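Local structure of endo-beta-mannanase (Opitutaceae bacterium TAV5, 7BOB) at residues A[280-285]-A[314-319]; A[455-460]-A[482-487]. The protein hydrolyses beta-1,4-linked mannosides as a homotrimeric exo-beta-1,4-mannosidase of glycoside hydrolase family 5, active in the hindgut of a wood-feeding termite. One frame throughout, in Å; residues are numbered along the deposited sequence.

Contact 1: residues A[280-285]-A[314-319]; sequences QEFGTI and YLWWCF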
loop_
_atom_site.group_PDB
_atom_site.type_symbol
_atom_site.label_atom_id
_atom_site.label_comp_id
_atom_site.label_asym_id
_atom_site.label_seq_id
_atom_site.Cartn_x
_atom_site.Cartn_y
_atom_site.Cartn_z
ATOM N N GLN A 280 7.655 -4.237 32.022
ATOM C CA GLN A 280 6.786 -5.377 32.304
ATOM C C GLN A 280 7.214 -6.647 31.586
ATOM O O GLN A 280 6.802 -7.750 31.986
ATOM C CB GLN A 280 5.361 -5.028 31.916
ATOM C CG GLN A 280 4.308 -6.021 32.390
ATOM C CD GLN A 280 2.961 -5.617 31.897
ATOM O OE1 GLN A 280 2.803 -5.287 30.716
ATOM N NE2 GLN A 280 1.978 -5.602 32.791
ATOM N N GLU A 281 8.028 -6.510 30.541
ATOM C CA GLU A 281 8.544 -7.630 29.765
ATOM C C GLU A 281 9.886 -7.199 29.205
ATOM O O GLU A 281 9.963 -6.170 28.525
ATOM C CB GLU A 281 7.645 -8.002 28.577
ATOM C CG GLU A 281 6.396 -8.793 28.853
ATOM C CD GLU A 281 5.664 -9.123 27.535
ATOM O OE1 GLU A 281 6.329 -9.148 26.462
ATOM O OE2 GLU A 281 4.433 -9.309 27.568
ATOM N N PHE A 282 10.917 -7.998 29.445
ATOM C CA PHE A 282 12.153 -7.831 28.714
ATOM C C PHE A 282 12.773 -9.207 28.571
ATOM O O PHE A 282 12.555 -10.083 29.410
ATOM C CB PHE A 282 13.098 -6.854 29.426
ATOM C CG PHE A 282 13.745 -7.445 30.621
ATOM C CD1 PHE A 282 13.053 -7.539 31.822
ATOM C CD2 PHE A 282 15.029 -7.963 30.536
ATOM C CE1 PHE A 282 13.658 -8.112 32.937
ATOM C CE2 PHE A 282 15.633 -8.543 31.636
ATOM C CZ PHE A 282 14.950 -8.613 32.843
ATOM N N GLY A 283 13.529 -9.405 27.501
ATOM C CA GLY A 283 14.114 -10.714 27.274
ATOM C C GLY A 283 15.218 -10.625 26.255
ATOM O O GLY A 283 15.358 -9.615 25.563
ATOM N N THR A 284 16.024 -11.681 26.192
ATOM C CA THR A 284 17.055 -11.720 25.163
ATOM C C THR A 284 16.637 -12.500 23.932
ATOM O O THR A 284 17.267 -12.332 22.885
ATOM C CB THR A 284 18.359 -12.333 25.687
ATOM O OG1 THR A 284 18.093 -13.657 26.168
ATOM C CG2 THR A 284 18.973 -11.462 26.794
ATOM N N ILE A 285 15.602 -13.347 24.041
ATOM C CA ILE A 285 15.097 -14.178 22.947
ATOM C C ILE A 285 16.087 -15.298 22.651
ATOM O O ILE A 285 15.753 -16.483 22.746
ATOM C CB ILE A 285 14.796 -13.361 21.667
ATOM C CG1 ILE A 285 13.739 -12.289 21.953
ATOM C CG2 ILE A 285 14.338 -14.310 20.522
ATOM C CD1 ILE A 285 12.374 -12.886 22.385
ATOM N N TYR A 314 10.960 -4.799 36.939
ATOM C CA TYR A 314 11.620 -5.571 35.886
ATOM C C TYR A 314 11.091 -6.994 35.919
ATOM O O TYR A 314 11.288 -7.703 36.913
ATOM C CB TYR A 314 13.152 -5.565 36.052
ATOM C CG TYR A 314 13.703 -4.185 36.321
ATOM C CD1 TYR A 314 14.226 -3.391 35.290
ATOM C CD2 TYR A 314 13.686 -3.665 37.612
ATOM C CE1 TYR A 314 14.708 -2.122 35.551
ATOM C CE2 TYR A 314 14.150 -2.412 37.877
ATOM C CZ TYR A 314 14.662 -1.637 36.855
ATOM O OH TYR A 314 15.125 -0.385 37.175
ATOM N N LEU A 315 10.441 -7.412 34.837
ATOM C CA LEU A 315 9.864 -8.747 34.723
ATOM C C LEU A 315 10.372 -9.401 33.448
ATOM O O LEU A 315 10.136 -8.893 32.345
ATOM C CB LEU A 315 8.330 -8.699 34.724
ATOM C CG LEU A 315 7.679 -8.030 35.937
ATOM C CD1 LEU A 315 6.172 -8.029 35.785
ATOM C CD2 LEU A 315 8.095 -8.748 37.207
ATOM N N TRP A 316 11.060 -10.520 33.604
ATOM C CA TRP A 316 11.651 -11.224 32.484
ATOM C C TRP A 316 10.596 -12.013 31.703
ATOM O O TRP A 316 9.596 -12.472 32.260
ATOM C CB TRP A 316 12.742 -12.146 33.015
ATOM C CG TRP A 316 13.217 -13.166 32.062
ATOM C CD1 TRP A 316 12.702 -14.415 31.866
ATOM C CD2 TRP A 316 14.335 -13.047 31.186
ATOM N NE1 TRP A 316 13.437 -15.083 30.923
ATOM C CE2 TRP A 316 14.444 -14.260 30.483
ATOM C CE3 TRP A 316 15.266 -12.034 30.939
ATOM C CZ2 TRP A 316 15.434 -14.483 29.523
ATOM C CZ3 TRP A 316 16.255 -12.258 29.993
ATOM C CH2 TRP A 316 16.336 -13.476 29.305
ATOM N N TRP A 317 10.832 -12.167 30.394
ATOM C CA TRP A 317 10.043 -13.059 29.540
ATOM C C TRP A 317 10.936 -14.180 29.023
ATOM O O TRP A 317 11.893 -13.912 28.301
ATOM C CB TRP A 317 9.411 -12.332 28.331
ATOM C CG TRP A 317 8.439 -13.284 27.703
ATOM C CD1 TRP A 317 8.737 -14.382 26.934
ATOM C CD2 TRP A 317 7.022 -13.308 27.906
ATOM N NE1 TRP A 317 7.579 -15.077 26.631
ATOM C CE2 TRP A 317 6.514 -14.437 27.211
ATOM C CE3 TRP A 317 6.127 -12.471 28.578
ATOM C CZ2 TRP A 317 5.156 -14.761 27.197
ATOM C CZ3 TRP A 317 4.762 -12.801 28.566
ATOM C CH2 TRP A 317 4.300 -13.933 27.884
ATOM N N CYS A 318 10.612 -15.432 29.342
ATOM C CA CYS A 318 9.613 -15.822 30.332
ATOM C C CYS A 318 10.315 -16.832 31.278
ATOM O O CYS A 318 11.510 -17.133 31.102
ATOM C CB CYS A 318 8.373 -16.423 29.650
ATOM S SG CYS A 318 8.778 -17.929 28.740
ATOM N N PHE A 319 9.606 -17.358 32.279
ATOM C CA PHE A 319 10.313 -18.024 33.370
ATOM C C PHE A 319 10.979 -19.315 32.909
ATOM O O PHE A 319 12.159 -19.544 33.192
ATOM C CB PHE A 319 9.373 -18.301 34.537
ATOM C CG PHE A 319 10.084 -18.829 35.769
ATOM C CD1 PHE A 319 11.180 -18.147 36.304
ATOM C CD2 PHE A 319 9.682 -20.009 36.367
ATOM C CE1 PHE A 319 11.853 -18.636 37.438
ATOM C CE2 PHE A 319 10.329 -20.510 37.502
ATOM C CZ PHE A 319 11.426 -19.819 38.041
HETATM O O HOH W 1 14.046 -14.318 26.452
#

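Contact 2: residues A[455-460]-A[482-487]; sequences DEIKEL and QAMSRL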
loop_
_atom_site.group_PDB
_atom_site.type_symbol
_atom_site.label_atom_id
_atom_site.label_comp_id
_atom_site.label_asym_id
_atom_site.label_seq_id
_atom_site.Cartn_x
_atom_site.Cartn_y
_atom_site.Cartn_z
ATOM N N ASP A 455 2.077 27.277 17.662
ATOM C CA ASP A 455 2.213 27.404 19.111
ATOM C C ASP A 455 3.545 26.841 19.574
ATOM O O ASP A 455 4.243 27.455 20.399
ATOM C CB ASP A 455 1.049 26.707 19.830
ATOM C CG ASP A 455 0.712 25.329 19.235
ATOM O OD1 ASP A 455 1.426 24.884 18.308
ATOM O OD2 ASP A 455 -0.273 24.684 19.691
ATOM N N GLU A 456 3.941 25.701 19.011
ATOM C CA GLU A 456 5.234 25.129 19.364
ATOM C C GLU A 456 6.369 26.076 19.023
ATOM O O GLU A 456 7.318 26.217 19.806
ATOM C CB GLU A 456 5.422 23.794 18.665
ATOM C CG GLU A 456 4.309 22.814 18.977
ATOM C CD GLU A 456 4.482 21.510 18.243
ATOM O OE1 GLU A 456 5.363 20.715 18.664
ATOM O OE2 GLU A 456 3.749 21.302 17.239
ATOM N N ILE A 457 6.282 26.752 17.868
ATOM C CA ILE A 457 7.346 27.676 17.467
ATOM C C ILE A 457 7.438 28.841 18.448
ATOM O O ILE A 457 8.522 29.174 18.941
ATOM C CB ILE A 457 7.132 28.165 16.023
ATOM C CG1 ILE A 457 7.328 27.004 15.051
ATOM C CG2 ILE A 457 8.124 29.276 15.684
ATOM C CD1 ILE A 457 6.488 27.111 13.787
ATOM N N LYS A 458 6.296 29.465 18.753
ATOM C CA LYS A 458 6.259 30.575 19.701
ATOM C C LYS A 458 6.892 30.192 21.035
ATOM O O LYS A 458 7.685 30.951 21.600
ATOM C CB LYS A 458 4.811 31.028 19.906
ATOM C CG LYS A 458 4.233 31.811 18.717
ATOM C CD LYS A 458 2.779 32.216 18.977
ATOM C CE LYS A 458 2.145 32.856 17.738
ATOM N NZ LYS A 458 0.668 33.008 17.878
ATOM N N GLU A 459 6.544 29.014 21.556
ATOM C CA GLU A 459 7.095 28.585 22.832
ATOM C C GLU A 459 8.582 28.302 22.708
ATOM O O GLU A 459 9.365 28.711 23.572
ATOM C CB GLU A 459 6.347 27.358 23.354
ATOM C CG GLU A 459 6.813 26.866 24.724
ATOM C CD GLU A 459 6.199 27.633 25.894
ATOM O OE1 GLU A 459 6.497 27.271 27.058
ATOM O OE2 GLU A 459 5.433 28.592 25.651
ATOM N N LEU A 460 8.996 27.634 21.630
ATOM C CA LEU A 460 10.423 27.434 21.399
ATOM C C LEU A 460 11.160 28.766 21.340
ATOM O O LEU A 460 12.294 28.876 21.820
ATOM C CB LEU A 460 10.643 26.647 20.111
ATOM C CG LEU A 460 10.452 25.139 20.239
ATOM C CD1 LEU A 460 10.123 24.545 18.872
ATOM C CD2 LEU A 460 11.707 24.508 20.821
ATOM N N GLN A 482 6.169 33.889 9.275
ATOM C CA GLN A 482 6.881 34.924 10.027
ATOM C C GLN A 482 7.502 34.350 11.289
ATOM O O GLN A 482 8.690 34.556 11.544
ATOM C CB GLN A 482 5.956 36.091 10.375
ATOM C CG GLN A 482 5.433 36.874 9.162
ATOM C CD GLN A 482 4.074 36.364 8.687
ATOM O OE1 GLN A 482 3.690 35.210 8.958
ATOM N NE2 GLN A 482 3.335 37.223 7.985
ATOM N N ALA A 483 6.719 33.586 12.075
ATOM C CA ALA A 483 7.209 33.105 13.369
ATOM C C ALA A 483 8.472 32.270 13.206
ATOM O O ALA A 483 9.489 32.536 13.861
ATOM C CB ALA A 483 6.126 32.304 14.100
ATOM N N MET A 484 8.443 31.276 12.313
ATOM C CA MET A 484 9.636 30.458 12.123
ATOM C C MET A 484 10.804 31.286 11.579
ATOM O O MET A 484 11.953 31.089 11.995
ATOM C CB MET A 484 9.337 29.285 11.197
ATOM C CG MET A 484 10.488 28.293 11.104
ATOM S SD MET A 484 10.146 26.886 10.011
ATOM C CE MET A 484 8.903 26.002 10.970
ATOM N N SER A 485 10.528 32.218 10.645
ATOM C CA SER A 485 11.598 33.043 10.076
ATOM C C SER A 485 12.298 33.891 11.136
ATOM O O SER A 485 13.524 34.027 11.109
ATOM C CB SER A 485 11.059 33.944 8.960
ATOM O OG SER A 485 10.573 33.180 7.871
ATOM N N ARG A 486 11.543 34.472 12.071
ATOM C CA ARG A 486 12.175 35.234 13.150
ATOM C C ARG A 486 12.951 34.339 14.103
ATOM O O ARG A 486 13.912 34.801 14.728
ATOM C CB ARG A 486 11.131 36.042 13.931
ATOM C CG ARG A 486 10.336 36.977 13.032
ATOM C CD ARG A 486 9.511 37.994 13.810
ATOM N NE ARG A 486 8.415 37.366 14.555
ATOM C CZ ARG A 486 7.124 37.440 14.215
ATOM N NH1 ARG A 486 6.748 38.114 13.122
ATOM N NH2 ARG A 486 6.209 36.831 14.967
ATOM N N LEU A 487 12.557 33.067 14.241
ATOM C CA LEU A 487 13.289 32.172 15.134
ATOM C C LEU A 487 14.513 31.575 14.453
ATOM O O LEU A 487 15.604 31.555 15.032
ATOM C CB LEU A 487 12.380 31.058 15.636
ATOM C CG LEU A 487 13.006 30.115 16.667
ATOM C CD1 LEU A 487 13.733 30.898 17.757
ATOM C CD2 LEU A 487 11.934 29.228 17.265
#

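Contact 1: residues A[280-285]-A[314-319]
Two backbone hydrogen bonds join the parallel strand ends through F282: its N gives to L315 O (3.1 Å) in the carbonyl plane, while its O takes the straighter bond from W317 N (2.9 Å, 157° at the hydrogen), the donor lying above the carbonyl plane. Past the strand ends, water 1 links the two loops, accepting from I285 N (3.0 Å) and donating to W317 O (2.9 Å). These are neighbouring strands of the (beta/alpha)8 barrel, linked through helix 292-309.

The side chains of E281 and W317 run alongside each other, E281 CD 3.5 Å from W317 CE3, with carboxylate and indole planes 48° apart. The E281 chain is extended beyond CG; its OE2 forms a salt bridge with R58 and its OE1 a hydrogen bond with Y242, so both oxygens are held. On the other face of the sheet, F282 takes the crowded chi1 position, with CG between N and the carbonyl carbon. Its ring face meets the benzene edge of W316 in an offset edge-to-face pair, centroids 5.5 Å apart and planes at 85°. G283 CA lies over one W316 face in a CH-pi contact, 4.1 Å from the six-membered centroid, and T284 OG1, hydrogen-bonded to L286 O, lies at that ring's edge.

A cis peptide follows W317, as at the eighth strand of family 5 enzymes, whose nucleophile is a glutamate ending the seventh; E281 fits that place. The R58 charge would favour an ionised carboxylate, while the indole packs along its flank.

Contact 2: residues A[455-460]-A[482-487]
Helices 454-465 and 482-488 pack side by side in an alpha/beta domain with a largely parallel sheet, the first connecting strand 444-448 to strand 469-473 in a beta-alpha-beta unit. The short segments run in roughly the same direction, at 28°, with axes 9.5 Å apart, and no hydrogen bond crosses between them.

I457 is the central side chain. Its CG2 stands anti to the backbone N and presses on the 482-487 helix at A483, 4.0 Å from A483 CB and 3.9 Å from the carbonyl carbon A483 C. The other branch, CG1, is beside the backbone N; chi2 of 150° swings CD1 out to the M484 methyl, CD1 to CE 3.9 Å. M484 reaches that point with CG anti to its backbone N and CG to SD extended, then bends at chi3 (-70°), which sets CE against I457 CD1; the two side chains cross obliquely. One helical turn on, L487 also has CG anti to N, and its CD2 branch settles between I457 and L460, 4.1 Å from I457 CG2.

The side chain of A483 is a single methyl, and beside it I457 CG2 comes as close to the main chain of the opposing helix as to that methyl. Beneath the pair lies strand 469-473: L460 touches L470, and M484 and L487 both touch W472. The outer flank faces the third subunit, where K458 packs on P325 of that neighbouring chain.

L487 CD2 completes the seam, 3.8 Å from the carbonyl oxygen I457 O and 4.1 Å from L460 CB.

Overall arrangement
Both contacts are buried, but in different domains. Contact 1 joins adjacent strands of the catalytic barrel, its nine touching residues all buried; contact 2 pairs helices against the sheet of the later alpha/beta domain, where A483 is partly exposed and K458 lies at the surface. The centres of contact 1 and contact 2, about 14 Å and about 30 Å from that of the chain and on opposite sides of it, are about 44 Å apart; no helix or strand is shared. Contact 1 mixes main-chain bonds, a water, aromatic rings and a charged carboxylate, whereas contact 2 meets through aliphatic groups and a methionine methyl. At the margins, I285 meets the second subunit, D455, K458 and Q482 the third.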